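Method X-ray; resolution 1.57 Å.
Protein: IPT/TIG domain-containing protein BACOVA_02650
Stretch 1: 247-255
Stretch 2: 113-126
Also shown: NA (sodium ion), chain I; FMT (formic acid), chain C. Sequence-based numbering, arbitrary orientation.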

# COMPACT_ATOMS: atom_id res chain seq x y z
N THR A 247 -16.32 13.31 10.00
CA THR A 247 -15.43 12.60 10.89
C THR A 247 -14.88 11.45 10.07
O THR A 247 -15.63 10.77 9.37
CB THR A 247 -16.18 12.15 12.16
OG1 THR A 247 -16.61 13.32 12.88
CG2 THR A 247 -15.31 11.29 13.05
N ILE A 248 -13.57 11.29 10.10
CA ILE A 248 -12.95 10.22 9.33
C ILE A 248 -12.00 9.44 10.22
O ILE A 248 -11.64 9.89 11.30
CB ILE A 248 -12.21 10.75 8.07
CG1 ILE A 248 -10.88 11.44 8.43
CG2 ILE A 248 -13.14 11.71 7.29
CD1 ILE A 248 -10.04 11.90 7.23
N GLU A 249 -11.61 8.25 9.77
CA GLU A 249 -10.64 7.43 10.48
C GLU A 249 -9.87 6.65 9.44
O GLU A 249 -10.39 5.68 8.87
CB GLU A 249 -11.34 6.51 11.50
CG GLU A 249 -10.37 5.70 12.31
CD GLU A 249 -11.04 4.79 13.32
OE1 GLU A 249 -12.30 4.76 13.40
OE2 GLU A 249 -10.29 4.11 14.04
N VAL A 250 -8.65 7.10 9.15
CA VAL A 250 -7.86 6.57 8.05
C VAL A 250 -6.46 6.26 8.55
O VAL A 250 -5.85 7.09 9.24
CB VAL A 250 -7.78 7.55 6.87
CG1 VAL A 250 -7.01 6.96 5.69
CG2 VAL A 250 -9.20 7.96 6.44
N TYR A 251 -5.95 5.08 8.22
CA TYR A 251 -4.59 4.68 8.61
C TYR A 251 -3.77 4.38 7.37
O TYR A 251 -4.31 3.94 6.36
CB TYR A 251 -4.60 3.44 9.53
CG TYR A 251 -5.43 3.67 10.78
CD1 TYR A 251 -4.89 4.32 11.88
CD2 TYR A 251 -6.77 3.33 10.82
CE1 TYR A 251 -5.66 4.60 12.99
CE2 TYR A 251 -7.55 3.59 11.93
CZ TYR A 251 -6.98 4.24 13.01
OH TYR A 251 -7.72 4.54 14.14
N PHE A 252 -2.46 4.64 7.48
CA PHE A 252 -1.50 4.42 6.39
C PHE A 252 -0.27 3.68 6.87
O PHE A 252 0.19 3.90 8.00
CB PHE A 252 -1.00 5.75 5.79
CG PHE A 252 -2.06 6.68 5.27
CD1 PHE A 252 -2.76 7.53 6.12
CD2 PHE A 252 -2.33 6.75 3.92
CE1 PHE A 252 -3.73 8.39 5.61
CE2 PHE A 252 -3.28 7.62 3.42
CZ PHE A 252 -3.97 8.44 4.28
N ASP A 253 0.32 2.84 6.02
CA ASP A 253 1.61 2.23 6.36
C ASP A 253 2.36 1.81 5.10
O ASP A 253 1.78 1.69 4.02
CB ASP A 253 1.41 1.02 7.27
CG ASP A 253 2.59 0.71 8.15
OD1 ASP A 253 3.65 1.36 8.09
OD2 ASP A 253 2.46 -0.25 8.95
N ASN A 254 3.65 1.58 5.27
CA ASN A 254 4.51 0.93 4.26
C ASN A 254 4.46 1.62 2.91
O ASN A 254 4.27 1.00 1.86
CB ASN A 254 4.15 -0.55 4.13
CG ASN A 254 4.69 -1.34 5.28
OD1 ASN A 254 5.80 -1.08 5.77
ND2 ASN A 254 3.92 -2.31 5.73
N PHE A 255 4.68 2.92 2.93
CA PHE A 255 4.89 3.64 1.69
C PHE A 255 6.11 3.05 1.00
O PHE A 255 7.13 2.80 1.64
CB PHE A 255 5.09 5.15 1.93
CG PHE A 255 3.88 5.85 2.48
CD1 PHE A 255 2.96 6.45 1.63
CD2 PHE A 255 3.67 5.92 3.86
CE1 PHE A 255 1.83 7.09 2.13
CE2 PHE A 255 2.53 6.56 4.37
CZ PHE A 255 1.63 7.14 3.50
NA NA I . 4.65 -0.04 10.10
C FMT C . -13.62 0.23 16.60
O1 FMT C . -14.37 -0.76 16.38
O2 FMT C . -12.78 0.56 15.72
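Stretch 2 113-126: SAPYVSNGTCLGIT

Two neighbouring β-strands satisfy each other's backbone polar groups only at alternate residues, and what happens to the remaining groups is often the more instructive part of the contact. The pairing of residues 113-126 with strand 247-255 illustrates this well. The segment begins as loop and turn, with a cis peptide bond before Pro115 and positive phi at Tyr116 and Gly120, and by Cys122 it is extended and runs antiparallel to the first strand, the two directions 149° apart and the axes 4.6 Å apart at closest approach.

The register sets Glu249 against Thr126, Val250 against Ile125, Tyr251 against Gly124 and Phe252 against Leu123. Val250 and Ile125 satisfy each other twice, Ile125 N to Val250 O at 2.8 Å and Val250 N to Ile125 O at 3.0 Å. Phe252 and Leu123 do the same, through Phe252 N to Leu123 O at 2.8 Å and Leu123 N to Phe252 O at 3.0 Å. At the intervening pairs the backbones come closer, CA to CA 4.2 Å for Glu249 and Thr126, and CA-H groups approach carbonyls that already accept a hydrogen bond: Tyr251 CA lies 3.1 Å from Leu123 O and Gly124 CA 3.5 Å from Val250 O.

Side chains alternate accordingly. Val250, Phe252, Leu123 and Ile125 share one face, where Phe252 CD1 meets Leu123 CD2 at 3.9 Å. On the other, the Tyr251 ring receives Pro115 CD over one face, 3.8 Å from its centroid. Gly124 leaves room for this ring: an ideal CB there would lie only 3.1 Å from Tyr251 CE1. The tyrosine hydroxyl is satisfied within its own strand, Tyr251 OH donating to Glu249 OE2 at 2.6 Å. The same carboxylate oxygen accepts from water 1 (water O to Glu249 OE2 2.7 Å), which also donates to Ala114 O at 2.9 Å and so bridges the stretches.

Where the ladder ends, a sodium ion takes over. Asn119 O and Thr121 O bind NA at 2.6 and 2.5 Å, and Asp253 OD1 and OD2 at 2.6 and 2.5 Å; water 4 and an atom from elsewhere in the structure are the other ligands. The cation explains how acceptors can crowd together, Asp253 OD2 standing 3.2 Å from Asn119 O without a hydrogen bond. Asp253 OD1 also accepts from Asn254 N at 2.8 Å, while water 2 donates to Asp253 OD2 (2.6 Å from its O) and accepts from Asn119 N (2.9 Å).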

# COMPACT_ATOMS: atom_id res chain seq x y z
N SER A 113 -9.84 -2.74 18.11
CA SER A 113 -10.36 -1.56 17.43
C SER A 113 -9.64 -1.33 16.12
O SER A 113 -8.53 -1.83 15.90
CB SER A 113 -10.22 -0.31 18.30
OG SER A 113 -8.86 -0.08 18.60
N ALA A 114 -10.27 -0.57 15.23
CA ALA A 114 -9.66 -0.31 13.93
C ALA A 114 -8.25 0.30 14.08
O ALA A 114 -8.01 1.14 14.97
CB ALA A 114 -10.55 0.63 13.14
N PRO A 115 -7.31 -0.12 13.21
CA PRO A 115 -7.48 -0.96 12.01
C PRO A 115 -7.33 -2.47 12.25
O PRO A 115 -7.16 -3.22 11.28
CB PRO A 115 -6.37 -0.43 11.11
CG PRO A 115 -5.26 -0.11 12.08
CD PRO A 115 -5.95 0.46 13.28
N TYR A 116 -7.41 -2.86 13.52
CA TYR A 116 -7.50 -4.26 14.01
C TYR A 116 -6.19 -5.00 13.91
O TYR A 116 -5.78 -5.61 14.91
CB TYR A 116 -8.63 -5.04 13.30
CG TYR A 116 -9.97 -4.38 13.43
CD1 TYR A 116 -10.62 -4.31 14.66
CD2 TYR A 116 -10.59 -3.83 12.32
CE1 TYR A 116 -11.86 -3.70 14.78
CE2 TYR A 116 -11.82 -3.21 12.43
CZ TYR A 116 -12.44 -3.15 13.65
OH TYR A 116 -13.67 -2.53 13.75
N VAL A 117 -5.54 -4.99 12.74
CA VAL A 117 -4.20 -5.53 12.55
C VAL A 117 -3.30 -4.45 11.97
O VAL A 117 -3.77 -3.49 11.35
CB VAL A 117 -4.22 -6.78 11.64
CG1 VAL A 117 -4.93 -7.93 12.35
CG2 VAL A 117 -4.87 -6.51 10.31
N SER A 118 -2.00 -4.57 12.23
CA SER A 118 -1.01 -3.70 11.61
C SER A 118 0.33 -4.38 11.62
O SER A 118 0.59 -5.25 12.44
CB SER A 118 -0.92 -2.34 12.32
OG SER A 118 -0.39 -2.46 13.62
N ASN A 119 1.19 -3.96 10.69
CA ASN A 119 2.58 -4.35 10.71
C ASN A 119 3.29 -3.28 11.52
O ASN A 119 3.77 -2.28 10.98
CB ASN A 119 3.14 -4.45 9.29
CG ASN A 119 2.75 -5.74 8.56
OD1 ASN A 119 1.94 -6.55 9.03
ND2 ASN A 119 3.38 -5.95 7.40
N GLY A 120 3.30 -3.44 12.84
CA GLY A 120 3.87 -2.44 13.72
C GLY A 120 3.09 -1.14 13.70
O GLY A 120 1.87 -1.13 13.69
N THR A 121 3.83 -0.04 13.74
CA THR A 121 3.25 1.29 13.83
C THR A 121 2.70 1.78 12.50
O THR A 121 3.36 1.66 11.48
CB THR A 121 4.29 2.27 14.31
OG1 THR A 121 4.85 1.80 15.54
CG2 THR A 121 3.69 3.65 14.54
N CYS A 122 1.52 2.37 12.50
CA CYS A 122 0.97 3.01 11.32
C CYS A 122 0.55 4.44 11.66
O CYS A 122 0.36 4.79 12.83
CB CYS A 122 -0.21 2.23 10.73
SG CYS A 122 -1.64 2.02 11.78
N LEU A 123 0.45 5.26 10.61
CA LEU A 123 -0.00 6.64 10.70
C LEU A 123 -1.51 6.69 10.75
O LEU A 123 -2.17 6.03 9.95
CB LEU A 123 0.48 7.42 9.47
CG LEU A 123 -0.15 8.81 9.21
CD1 LEU A 123 0.26 9.78 10.30
CD2 LEU A 123 0.23 9.33 7.84
N GLY A 124 -2.05 7.46 11.69
CA GLY A 124 -3.48 7.69 11.76
C GLY A 124 -3.82 9.14 11.49
O GLY A 124 -3.22 10.06 12.06
N ILE A 125 -4.80 9.33 10.62
CA ILE A 125 -5.43 10.63 10.43
C ILE A 125 -6.89 10.41 10.80
O ILE A 125 -7.65 9.82 10.01
CB ILE A 125 -5.28 11.13 9.00
CG1 ILE A 125 -3.81 11.29 8.61
CG2 ILE A 125 -6.05 12.45 8.79
CD1 ILE A 125 -3.09 12.37 9.26
N THR A 126 -7.27 10.81 12.00
CA THR A 126 -8.58 10.48 12.53
C THR A 126 -9.18 11.68 13.22
O THR A 126 -8.47 12.54 13.75
CB THR A 126 -8.51 9.31 13.53
OG1 THR A 126 -8.00 9.78 14.79
CG2 THR A 126 -7.65 8.17 13.00
O HOH W 1 -9.98 2.70 16.32
O HOH W 2 0.32 -1.77 9.01
O HOH W 3 5.75 -4.76 6.44
O HOH W 4 5.53 -1.90 8.49